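PDB 2DG8: putative tetR-family transcriptional regulatory protein from Streptomyces coelicolor, which probably binds operator DNA as a dimer through a helix-turn-helix domain and regulates transcription, its C-terminal domain presumably sensing a ligand not yet identified. Local coordinates for residues Glu12-Ala17 against Arg33-Arg38; Glu25-Val30 against Gln55-Ala60; Glu152-His157 against Glu172-Ile177. All blocks are in the same frame, centred on the assembly; numbering follows the deposited sequence.

Contact 1. Residues Glu12-Ala17 against Arg33-Arg38; sequences ERILAA and RRIAQR
Ile14 and Ala17, one helical turn apart on helix 10-25, pack against Ile35 and Arg38 of helix 32-39 without a hydrogen bond between the segments. The apolar part centres on Ile35. Its CG2 branch, held anti to the backbone N, reaches across to Ile14, whose CG2 lies 4.0 Å away; the two isoleucine side chains cross at about a right angle. The same Ile35 methyl is 4.1 Å from Ala17 CB. Backbone also takes part: Ile14 O is 3.7 Å from Ile35 CG2, a van der Waals contact, and this carbonyl is hydrogen-bonded to Thr18 OG1. Ala17 points its methyl at helix 32-39, CB meeting Arg38 CB at 3.8 Å. From there the extended Arg38 chain runs past Ala17, CD lying 3.9 Å from Ala17 O, and its guanidinium forms salt bridges with Glu24 and Glu25 farther along helix 10-25. The axes of the two short segments approach to 8.6 Å, their N-to-C directions 116° apart. Helices 32-39 and 44-49 form the helix-turn-helix, the latter in the recognition-helix place as in other TetR-family proteins; helix 10-25 packs against it, and Met46 of helix 44-49 touches both Ile14 and Ile35.

Contact 2. Residues Glu25-Val30 against Gln55-Ala60; sequences EGIARV and QLLREA
Ile27 carries its CG1 arm anti to the backbone N (chi1 -168°), and this sends CD1 across to Leu57 on helix 53-77, whose CG stands anti to its own carbonyl carbon (chi1 -71°). The isoleucine methyl thereby settles at the fork of the leucine: Ile27 CD1 is 4.0 Å from Leu57 CD2 and 4.1 Å from Leu57 CD1. Val30 approaches the same leucine with one branch, its CG2 lying 4.3 Å from Leu57 CD2. The contact is small and apolar, with no hydrogen bond between the segments: one leucine receives two side chains from the turn. Gly26, with positive phi (98°), takes the chain out of helix 10-25, and the short 3-10 turn 27-29 follows; Val30 faces helix 53-77, while Ile27 reaches it with the end of its CG1 arm. A salt bridge ties this bend together. Arg29 offers its side edge, both nitrogens going to one oxygen: Arg29 NE is 2.6 Å from Glu25 OE1 and Arg29 NH1 2.9 Å from it, with the oxygen nearly in the guanidinium plane. The other carboxylate oxygen serves Arg38. Ile22 and Leu21 of helix 10-25 extend the apolar patch behind the turn, and Tyr120, in a loop of the C-terminal part of the chain, also touches Leu57. Such packing of the loop that follows the first helix on the long helix after the helix-turn-helix is consistent with the TetR-family architecture, in which that long helix connects the DNA-binding and C-terminal domains.

Contact 3. Residues Glu152-His157 against Glu172-Ile177; sequences EGLTLH and EAIARI
Helices 141-159 and 167-177, the last two of the chain, meet here within the TetR-like C-terminal domain, at the dimer interface, where they and their counterparts in the second subunit probably form the four-helix bundle usual in TetR-family dimers. Leu154 supplies the contact from the first helix. Its CG lies beside the backbone N (chi1 -73°), and the CD1 branch reaches between two neighbouring residues of the second helix: Leu154 CD1 is 4.3 Å from Ala173 CB and 4.4 Å from Ile174 CG1. Ala173 presents its methyl directly, whereas Ile174 does not aim its CB at Leu154; the CG1 arm makes the touch. All three residues are buried, yet the distances are long and the two segments make no hydrogen bond, so this is a loose apolar meeting at one leucine branch. The closest CA atoms, Leu154 CA and Ala173 CA, are 8.9 Å apart. On the side of helix 167-177 that does not meet Leu154, Arg176 NH2 pairs with Glu172 OE1 at 3.1 Å, a salt bridge one turn apart. The NH1 of the same arginine is hydrogen-bonded to Thr143 OG1 and Ile177 O of the second subunit. On the other segment, Glu152 OE1 is hydrogen-bonded to His157 NE2 of that subunit, and the symmetric pair repeats this. Leu154 also packs on Ala149 of the second subunit, while within its own chain Val93 of helix 82-98 touches Leu154 and Val89 touches Ile174; helix 82-98 thus adjoins both helices, and Leu150 continues the packing of helix 141-159 against Ala173.

Contacts 1 and 2 are two parts of one DNA-binding domain. Their centres are 10 Å apart and their segments alternate along the chain. Between them, Arg38 NH2 and Glu25 OE2 form a salt bridge of 2.8 Å that ties helix 32-39 to the C-terminal end of helix 10-25, and Leu15 ties helix 10-25 to helix 53-77, its CD2 packing 3.7 Å from Glu59 CB. Contact 3 stands apart in the C-terminal domain, its centre about 36 Å from that of contact 1 and 30 Å from that of contact 2, across the centre of the chain. Contacts 2 and 3 both touch the second subunit, the former through Ala28 on Ala28 of that subunit.

Contact 1. Residues Glu12-Ala17 against Arg33-Arg38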
ATOM      1  N   GLU A  12     -26.245   0.013   9.243  1.00 44.85           N
ATOM      2  CA  GLU A  12     -24.991  -0.693   9.506  1.00 44.92           C
ATOM      3  C   GLU A  12     -24.812  -1.829   8.503  1.00 44.25           C
ATOM      4  O   GLU A  12     -23.703  -2.094   8.031  1.00 40.97           O
ATOM      5  CB  GLU A  12     -24.986  -1.290  10.923  1.00 47.63           C
ATOM      6  CG  GLU A  12     -25.178  -0.287  12.066  1.00 52.96           C
ATOM      7  CD  GLU A  12     -25.036  -0.934  13.445  1.00 56.98           C
ATOM      8  OE1 GLU A  12     -25.142  -0.213  14.460  1.00 59.33           O
ATOM      9  OE2 GLU A  12     -24.817  -2.164  13.517  1.00 59.00           O
ATOM     10  N   ARG A  13     -25.909  -2.508   8.187  1.00 42.93           N
ATOM     11  CA  ARG A  13     -25.853  -3.623   7.253  1.00 42.59           C
ATOM     12  C   ARG A  13     -25.484  -3.130   5.867  1.00 39.74           C
ATOM     13  O   ARG A  13     -24.807  -3.823   5.107  1.00 39.98           O
ATOM     14  CB  ARG A  13     -27.198  -4.349   7.201  1.00 44.01           C
ATOM     15  CG  ARG A  13     -27.069  -5.861   7.150  1.00 49.80           C
ATOM     16  CD  ARG A  13     -28.438  -6.518   7.144  1.00 54.55           C
ATOM     17  NE  ARG A  13     -29.259  -6.044   8.253  1.00 57.28           N
ATOM     18  CZ  ARG A  13     -30.490  -5.564   8.113  1.00 58.79           C
ATOM     19  NH1 ARG A  13     -31.171  -5.154   9.175  1.00 59.22           N
ATOM     20  NH2 ARG A  13     -31.037  -5.491   6.907  1.00 60.74           N
ATOM     21  N   ILE A  14     -25.930  -1.927   5.535  1.00 36.33           N
ATOM     22  CA  ILE A  14     -25.622  -1.373   4.232  1.00 35.26           C
ATOM     23  C   ILE A  14     -24.122  -1.125   4.142  1.00 34.02           C
ATOM     24  O   ILE A  14     -23.498  -1.444   3.128  1.00 32.45           O
ATOM     25  CB  ILE A  14     -26.404  -0.066   3.983  1.00 35.32           C
ATOM     26  CG1 ILE A  14     -27.889  -0.399   3.784  1.00 37.99           C
ATOM     27  CG2 ILE A  14     -25.843   0.658   2.757  1.00 34.88           C
ATOM     28  CD1 ILE A  14     -28.818   0.807   3.737  1.00 38.01           C
ATOM     29  N   LEU A  15     -23.546  -0.580   5.213  1.00 31.18           N
ATOM     30  CA  LEU A  15     -22.116  -0.297   5.247  1.00 32.83           C
ATOM     31  C   LEU A  15     -21.292  -1.570   5.099  1.00 33.52           C
ATOM     32  O   LEU A  15     -20.322  -1.610   4.338  1.00 32.15           O
ATOM     33  CB  LEU A  15     -21.749   0.413   6.548  1.00 32.50           C
ATOM     34  CG  LEU A  15     -22.259   1.856   6.656  1.00 32.63           C
ATOM     35  CD1 LEU A  15     -21.914   2.414   8.017  1.00 30.92           C
ATOM     36  CD2 LEU A  15     -21.640   2.712   5.554  1.00 32.60           C
ATOM     37  N   ALA A  16     -21.696  -2.614   5.814  1.00 34.78           N
ATOM     38  CA  ALA A  16     -21.001  -3.894   5.757  1.00 35.55           C
ATOM     39  C   ALA A  16     -21.045  -4.491   4.350  1.00 35.51           C
ATOM     40  O   ALA A  16     -20.036  -4.978   3.846  1.00 36.40           O
ATOM     41  CB  ALA A  16     -21.619  -4.868   6.758  1.00 36.49           C
ATOM     42  N   ALA A  17     -22.217  -4.450   3.723  1.00 35.71           N
ATOM     43  CA  ALA A  17     -22.397  -4.993   2.379  1.00 34.37           C
ATOM     44  C   ALA A  17     -21.532  -4.227   1.381  1.00 34.75           C
ATOM     45  O   ALA A  17     -21.031  -4.793   0.400  1.00 35.41           O
ATOM     46  CB  ALA A  17     -23.867  -4.906   1.980  1.00 37.07           C
ATOM     47  N   ARG A  33     -27.691  -0.601  -6.364  1.00 42.09           N
ATOM     48  CA  ARG A  33     -28.421  -1.849  -6.566  1.00 41.77           C
ATOM     49  C   ARG A  33     -27.689  -3.078  -6.031  1.00 41.53           C
ATOM     50  O   ARG A  33     -28.277  -3.898  -5.322  1.00 40.93           O
ATOM     51  CB  ARG A  33     -28.736  -2.043  -8.050  1.00 45.65           C
ATOM     52  CG  ARG A  33     -30.123  -1.547  -8.462  1.00 50.58           C
ATOM     53  CD  ARG A  33     -30.059  -0.590  -9.644  1.00 56.45           C
ATOM     54  NE  ARG A  33     -29.230  -1.111 -10.731  1.00 61.60           N
ATOM     55  CZ  ARG A  33     -29.079  -0.512 -11.909  1.00 63.40           C
ATOM     56  NH1 ARG A  33     -29.706   0.631 -12.159  1.00 64.54           N
ATOM     57  NH2 ARG A  33     -28.297  -1.052 -12.836  1.00 64.80           N
ATOM     58  N   ARG A  34     -26.407  -3.204  -6.363  1.00 40.64           N
ATOM     59  CA  ARG A  34     -25.623  -4.347  -5.914  1.00 40.64           C
ATOM     60  C   ARG A  34     -25.530  -4.414  -4.393  1.00 42.15           C
ATOM     61  O   ARG A  34     -25.606  -5.494  -3.799  1.00 42.92           O
ATOM     62  CB  ARG A  34     -24.211  -4.287  -6.498  1.00 42.46           C
ATOM     63  CG  ARG A  34     -24.143  -4.290  -8.013  1.00 44.28           C
ATOM     64  CD  ARG A  34     -22.762  -4.736  -8.493  1.00 46.54           C
ATOM     65  NE  ARG A  34     -22.688  -4.744  -9.948  1.00 47.13           N
ATOM     66  CZ  ARG A  34     -22.496  -3.664 -10.696  1.00 49.73           C
ATOM     67  NH1 ARG A  34     -22.338  -2.475 -10.130  1.00 47.16           N
ATOM     68  NH2 ARG A  34     -22.498  -3.767 -12.020  1.00 51.42           N
ATOM     69  N   ILE A  35     -25.368  -3.255  -3.763  1.00 41.45           N
ATOM     70  CA  ILE A  35     -25.250  -3.192  -2.314  1.00 39.08           C
ATOM     71  C   ILE A  35     -26.563  -3.524  -1.626  1.00 40.03           C
ATOM     72  O   ILE A  35     -26.586  -4.299  -0.666  1.00 40.71           O
ATOM     73  CB  ILE A  35     -24.750  -1.795  -1.866  1.00 38.62           C
ATOM     74  CG1 ILE A  35     -23.312  -1.594  -2.364  1.00 37.03           C
ATOM     75  CG2 ILE A  35     -24.821  -1.663  -0.345  1.00 34.43           C
ATOM     76  CD1 ILE A  35     -22.798  -0.183  -2.226  1.00 39.99           C
ATOM     77  N   ALA A  36     -27.657  -2.951  -2.116  1.00 40.70           N
ATOM     78  CA  ALA A  36     -28.962  -3.223  -1.522  1.00 40.73           C
ATOM     79  C   ALA A  36     -29.215  -4.729  -1.505  1.00 40.01           C
ATOM     80  O   ALA A  36     -29.661  -5.282  -0.498  1.00 40.42           O
ATOM     81  CB  ALA A  36     -30.069  -2.504  -2.304  1.00 41.27           C
ATOM     82  N   GLN A  37     -28.920  -5.392  -2.619  1.00 41.46           N
ATOM     83  CA  GLN A  37     -29.106  -6.838  -2.712  1.00 43.32           C
ATOM     84  C   GLN A  37     -28.289  -7.601  -1.668  1.00 43.76           C
ATOM     85  O   GLN A  37     -28.800  -8.519  -1.014  1.00 42.03           O
ATOM     86  CB  GLN A  37     -28.724  -7.335  -4.105  1.00 46.73           C
ATOM     87  CG  GLN A  37     -28.819  -8.854  -4.268  1.00 49.44           C
ATOM     88  CD  GLN A  37     -30.200  -9.399  -3.928  1.00 51.85           C
ATOM     89  OE1 GLN A  37     -31.218  -8.850  -4.356  1.00 54.13           O
ATOM     90  NE2 GLN A  37     -30.240 -10.489  -3.169  1.00 52.60           N
ATOM     91  N   ARG A  38     -27.019  -7.229  -1.516  1.00 42.58           N
ATOM     92  CA  ARG A  38     -26.153  -7.894  -0.546  1.00 42.38           C
ATOM     93  C   ARG A  38     -26.605  -7.620   0.891  1.00 43.10           C
ATOM     94  O   ARG A  38     -26.515  -8.484   1.759  1.00 43.32           O
ATOM     95  CB  ARG A  38     -24.706  -7.427  -0.714  1.00 41.49           C
ATOM     96  CG  ARG A  38     -24.004  -7.930  -1.955  1.00 41.44           C
ATOM     97  CD  ARG A  38     -22.644  -7.260  -2.088  1.00 41.60           C
ATOM     98  NE  ARG A  38     -21.822  -7.857  -3.137  1.00 44.36           N
ATOM     99  CZ  ARG A  38     -20.864  -8.754  -2.919  1.00 43.23           C
ATOM    100  NH1 ARG A  38     -20.603  -9.159  -1.682  1.00 41.36           N
ATOM    101  NH2 ARG A  38     -20.165  -9.241  -3.937  1.00 41.82           N
TER

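Contact 2. Residues Glu25-Val30 against Gln55-Ala60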
ATOM      1  N   GLU A  25     -15.428  -7.555  -5.313  1.00 41.61           N
ATOM      2  CA  GLU A  25     -15.448  -7.129  -6.715  1.00 40.09           C
ATOM      3  C   GLU A  25     -14.666  -5.874  -7.064  1.00 39.34           C
ATOM      4  O   GLU A  25     -14.494  -5.564  -8.245  1.00 37.43           O
ATOM      5  CB  GLU A  25     -16.903  -6.943  -7.167  1.00 40.58           C
ATOM      6  CG  GLU A  25     -17.750  -8.219  -7.095  1.00 40.84           C
ATOM      7  CD  GLU A  25     -19.217  -7.973  -7.416  1.00 41.39           C
ATOM      8  OE1 GLU A  25     -19.501  -7.290  -8.420  1.00 43.48           O
ATOM      9  OE2 GLU A  25     -20.087  -8.467  -6.667  1.00 42.58           O
ATOM     10  N   GLY A  26     -14.213  -5.140  -6.052  1.00 36.66           N
ATOM     11  CA  GLY A  26     -13.461  -3.928  -6.312  1.00 35.47           C
ATOM     12  C   GLY A  26     -14.303  -2.669  -6.220  1.00 36.79           C
ATOM     13  O   GLY A  26     -15.533  -2.714  -6.331  1.00 37.75           O
ATOM     14  N   ILE A  27     -13.628  -1.542  -6.033  1.00 34.75           N
ATOM     15  CA  ILE A  27     -14.272  -0.247  -5.903  1.00 35.49           C
ATOM     16  C   ILE A  27     -15.161   0.164  -7.091  1.00 36.13           C
ATOM     17  O   ILE A  27     -16.247   0.703  -6.890  1.00 35.21           O
ATOM     18  CB  ILE A  27     -13.213   0.853  -5.653  1.00 35.39           C
ATOM     19  CG1 ILE A  27     -13.891   2.155  -5.232  1.00 39.17           C
ATOM     20  CG2 ILE A  27     -12.367   1.069  -6.903  1.00 34.26           C
ATOM     21  CD1 ILE A  27     -14.512   2.091  -3.854  1.00 41.57           C
ATOM     22  N   ALA A  28     -14.718  -0.099  -8.316  1.00 34.93           N
ATOM     23  CA  ALA A  28     -15.498   0.290  -9.493  1.00 37.52           C
ATOM     24  C   ALA A  28     -16.871  -0.389  -9.586  1.00 37.74           C
ATOM     25  O   ALA A  28     -17.770   0.119 -10.249  1.00 38.06           O
ATOM     26  CB  ALA A  28     -14.697   0.026 -10.768  1.00 34.68           C
ATOM     27  N   ARG A  29     -17.030  -1.527  -8.917  1.00 36.93           N
ATOM     28  CA  ARG A  29     -18.290  -2.256  -8.939  1.00 36.82           C
ATOM     29  C   ARG A  29     -19.289  -1.756  -7.901  1.00 37.83           C
ATOM     30  O   ARG A  29     -20.374  -2.327  -7.754  1.00 39.22           O
ATOM     31  CB  ARG A  29     -18.031  -3.748  -8.720  1.00 37.68           C
ATOM     32  CG  ARG A  29     -17.396  -4.438  -9.912  1.00 39.65           C
ATOM     33  CD  ARG A  29     -18.438  -4.761 -10.977  1.00 43.56           C
ATOM     34  NE  ARG A  29     -19.328  -5.837 -10.543  1.00 46.43           N
ATOM     35  CZ  ARG A  29     -20.288  -6.368 -11.296  1.00 48.98           C
ATOM     36  NH1 ARG A  29     -21.048  -7.346 -10.816  1.00 45.71           N
ATOM     37  NH2 ARG A  29     -20.489  -5.920 -12.531  1.00 49.25           N
ATOM     38  N   VAL A  30     -18.927  -0.705  -7.174  1.00 36.40           N
ATOM     39  CA  VAL A  30     -19.830  -0.165  -6.165  1.00 38.22           C
ATOM     40  C   VAL A  30     -21.059   0.473  -6.804  1.00 39.04           C
ATOM     41  O   VAL A  30     -20.941   1.355  -7.648  1.00 39.12           O
ATOM     42  CB  VAL A  30     -19.141   0.911  -5.283  1.00 39.70           C
ATOM     43  CG1 VAL A  30     -20.192   1.648  -4.444  1.00 40.50           C
ATOM     44  CG2 VAL A  30     -18.105   0.261  -4.364  1.00 36.17           C
ATOM     45  N   GLN A  55     -20.581   9.834   0.696  1.00 36.30           N
ATOM     46  CA  GLN A  55     -20.808   9.668   2.125  1.00 34.53           C
ATOM     47  C   GLN A  55     -20.798   8.176   2.466  1.00 34.47           C
ATOM     48  O   GLN A  55     -20.249   7.764   3.486  1.00 34.68           O
ATOM     49  CB  GLN A  55     -22.150  10.263   2.539  1.00 35.34           C
ATOM     50  CG  GLN A  55     -22.466  10.008   4.001  1.00 35.58           C
ATOM     51  CD  GLN A  55     -23.849  10.476   4.381  1.00 38.99           C
ATOM     52  OE1 GLN A  55     -24.855   9.914   3.939  1.00 39.78           O
ATOM     53  NE2 GLN A  55     -23.911  11.519   5.197  1.00 37.91           N
ATOM     54  N   LEU A  56     -21.424   7.379   1.607  1.00 33.26           N
ATOM     55  CA  LEU A  56     -21.493   5.929   1.788  1.00 34.69           C
ATOM     56  C   LEU A  56     -20.062   5.382   1.861  1.00 34.18           C
ATOM     57  O   LEU A  56     -19.704   4.672   2.803  1.00 34.04           O
ATOM     58  CB  LEU A  56     -22.261   5.312   0.602  1.00 32.51           C
ATOM     59  CG  LEU A  56     -22.780   3.866   0.559  1.00 37.89           C
ATOM     60  CD1 LEU A  56     -21.808   3.012  -0.200  1.00 39.72           C
ATOM     61  CD2 LEU A  56     -23.040   3.320   1.973  1.00 34.37           C
ATOM     62  N   LEU A  57     -19.239   5.733   0.877  1.00 33.89           N
ATOM     63  CA  LEU A  57     -17.855   5.266   0.857  1.00 36.95           C
ATOM     64  C   LEU A  57     -17.054   5.772   2.050  1.00 36.65           C
ATOM     65  O   LEU A  57     -16.244   5.038   2.628  1.00 38.93           O
ATOM     66  CB  LEU A  57     -17.159   5.684  -0.439  1.00 36.11           C
ATOM     67  CG  LEU A  57     -17.604   4.953  -1.710  1.00 36.51           C
ATOM     68  CD1 LEU A  57     -16.758   5.409  -2.879  1.00 34.90           C
ATOM     69  CD2 LEU A  57     -17.471   3.449  -1.520  1.00 37.21           C
ATOM     70  N   ARG A  58     -17.278   7.022   2.428  1.00 37.44           N
ATOM     71  CA  ARG A  58     -16.560   7.587   3.561  1.00 39.54           C
ATOM     72  C   ARG A  58     -16.942   6.856   4.839  1.00 38.82           C
ATOM     73  O   ARG A  58     -16.074   6.531   5.654  1.00 38.93           O
ATOM     74  CB  ARG A  58     -16.852   9.086   3.694  1.00 40.75           C
ATOM     75  CG  ARG A  58     -16.336   9.916   2.510  1.00 43.93           C
ATOM     76  CD  ARG A  58     -16.724  11.385   2.626  1.00 48.52           C
ATOM     77  NE  ARG A  58     -15.924  12.107   3.607  1.00 54.13           N
ATOM     78  CZ  ARG A  58     -14.655  12.464   3.421  1.00 58.57           C
ATOM     79  NH1 ARG A  58     -14.034  12.169   2.284  1.00 60.75           N
ATOM     80  NH2 ARG A  58     -14.002  13.120   4.374  1.00 60.33           N
ATOM     81  N   GLU A  59     -18.233   6.581   5.009  1.00 36.02           N
ATOM     82  CA  GLU A  59     -18.683   5.884   6.208  1.00 37.01           C
ATOM     83  C   GLU A  59     -18.274   4.415   6.198  1.00 35.75           C
ATOM     84  O   GLU A  59     -18.008   3.846   7.254  1.00 37.12           O
ATOM     85  CB  GLU A  59     -20.203   6.002   6.379  1.00 37.00           C
ATOM     86  CG  GLU A  59     -20.694   7.434   6.543  1.00 41.26           C
ATOM     87  CD  GLU A  59     -22.050   7.526   7.235  1.00 43.68           C
ATOM     88  OE1 GLU A  59     -22.795   8.491   6.960  1.00 45.45           O
ATOM     89  OE2 GLU A  59     -22.364   6.646   8.064  1.00 44.91           O
ATOM     90  N   ALA A  60     -18.220   3.805   5.013  1.00 34.44           N
ATOM     91  CA  ALA A  60     -17.823   2.403   4.896  1.00 33.98           C
ATOM     92  C   ALA A  60     -16.345   2.205   5.229  1.00 33.96           C
ATOM     93  O   ALA A  60     -15.991   1.338   6.023  1.00 33.57           O
ATOM     94  CB  ALA A  60     -18.105   1.883   3.492  1.00 32.27           C
TER

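Contact 3. Residues Glu152-His157 against Glu172-Ile177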
ATOM      1  N   GLU A 152       3.681  -0.243   8.673  1.00 29.58           N
ATOM      2  CA  GLU A 152       3.023  -0.171   7.374  1.00 32.18           C
ATOM      3  C   GLU A 152       3.845  -0.925   6.329  1.00 29.53           C
ATOM      4  O   GLU A 152       3.324  -1.771   5.607  1.00 28.95           O
ATOM      5  CB  GLU A 152       2.878   1.291   6.948  1.00 32.75           C
ATOM      6  CG  GLU A 152       2.047   1.499   5.708  1.00 36.74           C
ATOM      7  CD  GLU A 152       0.561   1.410   5.997  1.00 39.80           C
ATOM      8  OE1 GLU A 152       0.074   2.181   6.856  1.00 40.61           O
ATOM      9  OE2 GLU A 152      -0.117   0.570   5.370  1.00 40.10           O
ATOM     10  N   GLY A 153       5.133  -0.604   6.265  1.00 28.05           N
ATOM     11  CA  GLY A 153       6.022  -1.231   5.304  1.00 27.57           C
ATOM     12  C   GLY A 153       6.297  -2.713   5.506  1.00 28.30           C
ATOM     13  O   GLY A 153       6.343  -3.466   4.533  1.00 27.37           O
ATOM     14  N   LEU A 154       6.492  -3.136   6.755  1.00 28.75           N
ATOM     15  CA  LEU A 154       6.750  -4.544   7.058  1.00 28.81           C
ATOM     16  C   LEU A 154       5.529  -5.387   6.712  1.00 29.95           C
ATOM     17  O   LEU A 154       5.648  -6.474   6.160  1.00 30.02           O
ATOM     18  CB  LEU A 154       7.098  -4.732   8.549  1.00 29.09           C
ATOM     19  CG  LEU A 154       8.481  -4.267   9.039  1.00 29.56           C
ATOM     20  CD1 LEU A 154       8.566  -4.352  10.568  1.00 27.43           C
ATOM     21  CD2 LEU A 154       9.564  -5.126   8.412  1.00 25.83           C
ATOM     22  N   THR A 155       4.354  -4.870   7.042  1.00 31.62           N
ATOM     23  CA  THR A 155       3.099  -5.558   6.775  1.00 31.41           C
ATOM     24  C   THR A 155       2.923  -5.774   5.275  1.00 31.93           C
ATOM     25  O   THR A 155       2.623  -6.880   4.814  1.00 32.37           O
ATOM     26  CB  THR A 155       1.913  -4.725   7.304  1.00 31.03           C
ATOM     27  OG1 THR A 155       2.033  -4.576   8.730  1.00 31.49           O
ATOM     28  CG2 THR A 155       0.595  -5.390   6.967  1.00 30.01           C
ATOM     29  N   LEU A 156       3.122  -4.697   4.525  1.00 31.83           N
ATOM     30  CA  LEU A 156       2.983  -4.713   3.086  1.00 31.81           C
ATOM     31  C   LEU A 156       3.965  -5.673   2.439  1.00 31.94           C
ATOM     32  O   LEU A 156       3.592  -6.442   1.559  1.00 28.78           O
ATOM     33  CB  LEU A 156       3.194  -3.301   2.536  1.00 36.99           C
ATOM     34  CG  LEU A 156       2.846  -2.997   1.075  1.00 41.02           C
ATOM     35  CD1 LEU A 156       3.907  -3.569   0.142  1.00 43.88           C
ATOM     36  CD2 LEU A 156       1.471  -3.565   0.756  1.00 40.88           C
ATOM     37  N   HIS A 157       5.223  -5.634   2.864  1.00 30.96           N
ATOM     38  CA  HIS A 157       6.205  -6.523   2.265  1.00 32.90           C
ATOM     39  C   HIS A 157       6.000  -7.983   2.611  1.00 32.52           C
ATOM     40  O   HIS A 157       6.361  -8.850   1.822  1.00 34.15           O
ATOM     41  CB  HIS A 157       7.627  -6.083   2.613  1.00 32.63           C
ATOM     42  CG  HIS A 157       8.097  -4.917   1.804  1.00 32.60           C
ATOM     43  ND1 HIS A 157       9.418  -4.530   1.747  1.00 30.33           N
ATOM     44  CD2 HIS A 157       7.420  -4.068   0.994  1.00 30.26           C
ATOM     45  CE1 HIS A 157       9.536  -3.496   0.935  1.00 31.10           C
ATOM     46  NE2 HIS A 157       8.338  -3.196   0.464  1.00 33.77           N
ATOM     47  N   GLU A 172      13.585  -7.359  15.029  1.00 30.30           N
ATOM     48  CA  GLU A 172      14.812  -6.565  15.001  1.00 30.02           C
ATOM     49  C   GLU A 172      14.571  -5.156  14.457  1.00 28.04           C
ATOM     50  O   GLU A 172      15.071  -4.182  15.007  1.00 28.49           O
ATOM     51  CB  GLU A 172      15.895  -7.247  14.153  1.00 31.68           C
ATOM     52  CG  GLU A 172      17.272  -6.615  14.332  1.00 35.25           C
ATOM     53  CD  GLU A 172      18.339  -7.252  13.465  1.00 38.45           C
ATOM     54  OE1 GLU A 172      18.326  -7.035  12.233  1.00 39.01           O
ATOM     55  OE2 GLU A 172      19.194  -7.980  14.014  1.00 42.45           O
ATOM     56  N   ALA A 173      13.820  -5.048  13.366  1.00 28.90           N
ATOM     57  CA  ALA A 173      13.541  -3.734  12.774  1.00 29.48           C
ATOM     58  C   ALA A 173      12.804  -2.892  13.805  1.00 29.45           C
ATOM     59  O   ALA A 173      13.088  -1.707  13.995  1.00 30.33           O
ATOM     60  CB  ALA A 173      12.692  -3.882  11.511  1.00 26.60           C
ATOM     61  N   ILE A 174      11.849  -3.517  14.478  1.00 29.50           N
ATOM     62  CA  ILE A 174      11.088  -2.822  15.495  1.00 30.90           C
ATOM     63  C   ILE A 174      12.021  -2.359  16.611  1.00 32.13           C
ATOM     64  O   ILE A 174      11.972  -1.196  17.020  1.00 34.38           O
ATOM     65  CB  ILE A 174       9.976  -3.738  16.043  1.00 29.95           C
ATOM     66  CG1 ILE A 174       8.929  -3.961  14.942  1.00 28.87           C
ATOM     67  CG2 ILE A 174       9.353  -3.127  17.283  1.00 30.58           C
ATOM     68  CD1 ILE A 174       8.013  -5.147  15.159  1.00 30.05           C
ATOM     69  N   ALA A 175      12.886  -3.252  17.086  1.00 32.49           N
ATOM     70  CA  ALA A 175      13.815  -2.888  18.153  1.00 33.93           C
ATOM     71  C   ALA A 175      14.681  -1.717  17.716  1.00 32.37           C
ATOM     72  O   ALA A 175      14.894  -0.780  18.478  1.00 33.48           O
ATOM     73  CB  ALA A 175      14.700  -4.084  18.537  1.00 35.61           C
ATOM     74  N   ARG A 176      15.172  -1.765  16.483  1.00 32.96           N
ATOM     75  CA  ARG A 176      16.010  -0.689  15.967  1.00 34.11           C
ATOM     76  C   ARG A 176      15.282   0.665  15.851  1.00 34.97           C
ATOM     77  O   ARG A 176      15.783   1.679  16.342  1.00 35.39           O
ATOM     78  CB  ARG A 176      16.630  -1.133  14.628  1.00 37.16           C
ATOM     79  CG  ARG A 176      17.926  -1.929  14.851  1.00 36.27           C
ATOM     80  CD  ARG A 176      18.240  -3.048  13.846  1.00 36.87           C
ATOM     81  NE  ARG A 176      18.734  -2.583  12.557  1.00 38.51           N
ATOM     82  CZ  ARG A 176      19.588  -3.261  11.789  1.00 36.60           C
ATOM     83  NH1 ARG A 176      19.975  -2.759  10.624  1.00 36.82           N
ATOM     84  NH2 ARG A 176      20.077  -4.426  12.187  1.00 35.67           N
ATOM     85  N   ILE A 177      14.091   0.680  15.247  1.00 34.95           N
ATOM     86  CA  ILE A 177      13.325   1.921  15.090  1.00 36.12           C
ATOM     87  C   ILE A 177      12.923   2.528  16.450  1.00 38.05           C
ATOM     88  O   ILE A 177      12.829   3.743  16.588  1.00 36.79           O
ATOM     89  CB  ILE A 177      12.043   1.692  14.239  1.00 36.79           C
ATOM     90  CG1 ILE A 177      11.656   2.970  13.494  1.00 38.71           C
ATOM     91  CG2 ILE A 177      10.876   1.295  15.135  1.00 36.44           C
ATOM     92  CD1 ILE A 177      12.563   3.322  12.350  1.00 36.24           C
TER